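Local coordinates for FAD-binding oxidoreductase (Gulosibacter chungangensis, PDB 7PBG) that oxidises 4-ethylphenol by dehydrogenation towards 4-vinylphenol, using a covalently attached FAD as its cofactor, at the interface of chains A and B. Sequence-based numbering; all coordinates share one arbitrary frame. Chains: chain A/B, FAD-binding oxidoreductase.

The interface of chains A and B. Residues chain A 222, 401, 474-478, 486-487, 489-490, 497, 519; chain B 195-196, 199, 211-213.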
# COMPACT_ATOMS: atom_id res chain seq x y z
N GLN A 222 5.18 -12.55 1.13
CA GLN A 222 5.41 -13.60 2.15
C GLN A 222 4.34 -14.68 2.04
O GLN A 222 3.77 -15.12 3.06
CB GLN A 222 5.40 -13.01 3.55
CG GLN A 222 6.57 -12.08 3.83
CD GLN A 222 6.63 -11.69 5.29
OE1 GLN A 222 5.80 -12.13 6.09
NE2 GLN A 222 7.50 -10.74 5.64
N VAL A 401 7.91 -6.01 15.75
CA VAL A 401 7.40 -4.65 15.53
C VAL A 401 6.54 -4.30 16.74
O VAL A 401 5.86 -5.17 17.28
CB VAL A 401 6.65 -4.52 14.20
CG1 VAL A 401 5.47 -5.47 14.07
CG2 VAL A 401 6.26 -3.08 13.91
N GLY A 474 5.14 -8.52 17.84
CA GLY A 474 4.86 -9.53 16.82
C GLY A 474 5.92 -9.49 15.75
O GLY A 474 6.43 -8.43 15.40
N ILE A 475 6.20 -10.66 15.24
CA ILE A 475 7.23 -10.88 14.20
C ILE A 475 6.50 -10.79 12.87
O ILE A 475 5.46 -11.43 12.73
CB ILE A 475 7.88 -12.26 14.43
CG1 ILE A 475 8.73 -12.26 15.71
CG2 ILE A 475 8.68 -12.68 13.22
CD1 ILE A 475 9.88 -11.31 15.67
N TYR A 476 7.04 -10.11 11.87
CA TYR A 476 6.36 -10.03 10.56
C TYR A 476 7.24 -10.55 9.43
O TYR A 476 6.84 -10.41 8.31
CB TYR A 476 6.02 -8.57 10.27
CG TYR A 476 7.23 -7.69 10.37
CD1 TYR A 476 8.12 -7.58 9.31
CD2 TYR A 476 7.57 -7.11 11.57
CE1 TYR A 476 9.30 -6.88 9.45
CE2 TYR A 476 8.73 -6.37 11.71
CZ TYR A 476 9.61 -6.28 10.65
OH TYR A 476 10.75 -5.55 10.78
N ARG A 477 8.35 -11.21 9.74
CA ARG A 477 9.21 -11.87 8.73
C ARG A 477 9.99 -12.93 9.50
O ARG A 477 10.51 -12.62 10.56
CB ARG A 477 10.13 -10.84 8.08
CG ARG A 477 10.82 -11.36 6.82
CD ARG A 477 11.66 -10.34 6.17
NE ARG A 477 12.46 -10.86 5.08
CZ ARG A 477 13.31 -10.12 4.42
NH1 ARG A 477 13.43 -8.84 4.73
NH2 ARG A 477 14.03 -10.63 3.46
N ALA A 478 10.00 -14.15 9.02
CA ALA A 478 10.65 -15.21 9.82
C ALA A 478 11.20 -16.32 8.93
O ALA A 478 10.59 -16.67 7.92
CB ALA A 478 9.64 -15.71 10.81
N VAL A 486 5.57 -18.58 14.65
CA VAL A 486 5.21 -17.14 14.47
C VAL A 486 3.74 -17.05 14.01
O VAL A 486 2.97 -16.26 14.55
CB VAL A 486 6.20 -16.43 13.52
CG1 VAL A 486 5.71 -15.02 13.20
CG2 VAL A 486 7.59 -16.42 14.11
N ALA A 487 3.31 -17.87 13.04
CA ALA A 487 1.92 -17.82 12.54
C ALA A 487 1.00 -18.03 13.74
O ALA A 487 -0.03 -17.35 13.84
CB ALA A 487 1.67 -18.83 11.45
N THR A 489 1.32 -17.16 16.76
CA THR A 489 1.19 -15.97 17.66
C THR A 489 0.08 -15.02 17.20
O THR A 489 -0.41 -14.24 18.06
CB THR A 489 2.50 -15.21 17.83
OG1 THR A 489 2.91 -14.60 16.60
CG2 THR A 489 3.61 -16.08 18.38
N TYR A 490 -0.35 -15.08 15.95
CA TYR A 490 -1.44 -14.21 15.42
C TYR A 490 -2.78 -14.87 15.72
O TYR A 490 -3.50 -15.29 14.82
CB TYR A 490 -1.21 -13.92 13.94
CG TYR A 490 -0.06 -13.00 13.66
CD1 TYR A 490 -0.26 -11.62 13.54
CD2 TYR A 490 1.23 -13.48 13.54
CE1 TYR A 490 0.80 -10.77 13.30
CE2 TYR A 490 2.30 -12.65 13.32
CZ TYR A 490 2.08 -11.28 13.17
OH TYR A 490 3.12 -10.45 12.97
N GLN A 497 -6.73 -15.17 11.02
CA GLN A 497 -5.78 -14.70 9.98
C GLN A 497 -5.27 -15.89 9.20
O GLN A 497 -5.41 -15.90 7.95
CB GLN A 497 -4.60 -13.95 10.57
CG GLN A 497 -4.70 -12.47 10.34
CD GLN A 497 -3.47 -11.70 10.76
OE1 GLN A 497 -2.33 -12.18 10.77
NE2 GLN A 497 -3.73 -10.46 11.10
N SER A 519 4.96 -18.93 5.66
CA SER A 519 4.21 -18.04 6.59
C SER A 519 3.14 -18.84 7.32
O SER A 519 2.25 -18.21 7.92
CB SER A 519 3.61 -16.84 5.96
OG SER A 519 4.64 -16.09 5.35
N GLY B 195 -3.52 -7.39 9.80
CA GLY B 195 -2.19 -6.97 10.24
C GLY B 195 -1.93 -7.40 11.66
O GLY B 195 -2.20 -8.55 12.06
N MET B 196 -1.39 -6.47 12.42
CA MET B 196 -0.91 -6.72 13.79
C MET B 196 -2.13 -6.81 14.72
O MET B 196 -1.95 -7.23 15.84
CB MET B 196 0.04 -5.59 14.19
CG MET B 196 1.31 -5.54 13.37
SD MET B 196 2.13 -7.16 13.27
CE MET B 196 2.40 -7.51 14.97
N LEU B 199 -2.51 -10.18 16.41
CA LEU B 199 -1.64 -10.53 17.55
C LEU B 199 -2.20 -9.90 18.81
O LEU B 199 -2.16 -8.68 18.98
CB LEU B 199 -0.23 -10.02 17.29
CG LEU B 199 0.79 -10.65 18.22
CD1 LEU B 199 1.81 -11.44 17.41
CD2 LEU B 199 1.42 -9.59 19.06
N GLN B 211 2.24 -8.08 8.95
CA GLN B 211 1.94 -9.35 9.65
C GLN B 211 2.90 -10.34 9.03
O GLN B 211 3.36 -10.08 7.93
CB GLN B 211 0.50 -9.84 9.43
CG GLN B 211 0.16 -10.11 7.95
CD GLN B 211 0.11 -8.84 7.12
OE1 GLN B 211 -0.73 -8.01 7.39
NE2 GLN B 211 0.95 -8.70 6.08
N LEU B 212 3.11 -11.48 9.65
CA LEU B 212 3.65 -12.60 8.92
C LEU B 212 2.63 -13.01 7.86
O LEU B 212 1.47 -13.36 8.20
CB LEU B 212 3.94 -13.75 9.87
CG LEU B 212 4.77 -14.84 9.21
CD1 LEU B 212 6.22 -14.39 9.04
CD2 LEU B 212 4.66 -16.11 10.02
N GLY B 213 3.07 -13.05 6.60
CA GLY B 213 2.19 -13.51 5.51
C GLY B 213 1.66 -12.32 4.71
O GLY B 213 2.18 -11.21 4.81
O HOH W 1 -0.27 -14.06 10.18
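The 3-10 helix 195-198 with the following B:Leu199, and the loop 211-213, of chain B pack against chain A in one half of the two-fold symmetric interface between the two copies in the deposited assembly. The apolar contact centres on B:Leu212, which buries 130 Å², more than any other residue of the patch. Its CG stands anti to the backbone N (chi1 -168°), which carries the side chain towards chain A, and its two methyls go separate ways: CD2 meets A:Val486 CG1 at 3.5 Å, the two side chains crossing at about a right angle, while CD1 turns to the backbone around A:Arg477 and A:Ala478. The ring of A:Tyr490 lies between these two segments. B:Leu199 CD1 sits 4.1 Å above the ring centre and also reaches A:Thr489 OG1; a water lies over the opposite face, towards the rim. B:Met196, bent at chi2 and chi3, brings SD to the ring edge in plane, 3.4 Å from A:Tyr490 OH, and lays CE against A:Gly474 and A:Val401.

Polar bonds flank and cross the apolar contact. A:Gln222, extended beyond CG, offers OE1 to B:Gly213 N at 2.9 Å in a nearly straight bond (176° at H), and its NE2 holds A:Tyr476 O, fixing the amide's rotation. A:Gln497 NE2 donates to a lone pair of B:Gly195 O at 2.6 Å, and its OE1 shares the water with B:Leu212 O. The A:Tyr490 hydroxyl donates to A:Ile475 O from above the carbonyl plane and weakly accepts B:Leu212 N. An alanine here removes ring and hydroxyl, and would probably loosen the seating of B:Leu199 and B:Met196. Leucine plug and flanking amide bonds probably help hold the two subunits together, close to the FAD-binding A:Arg477.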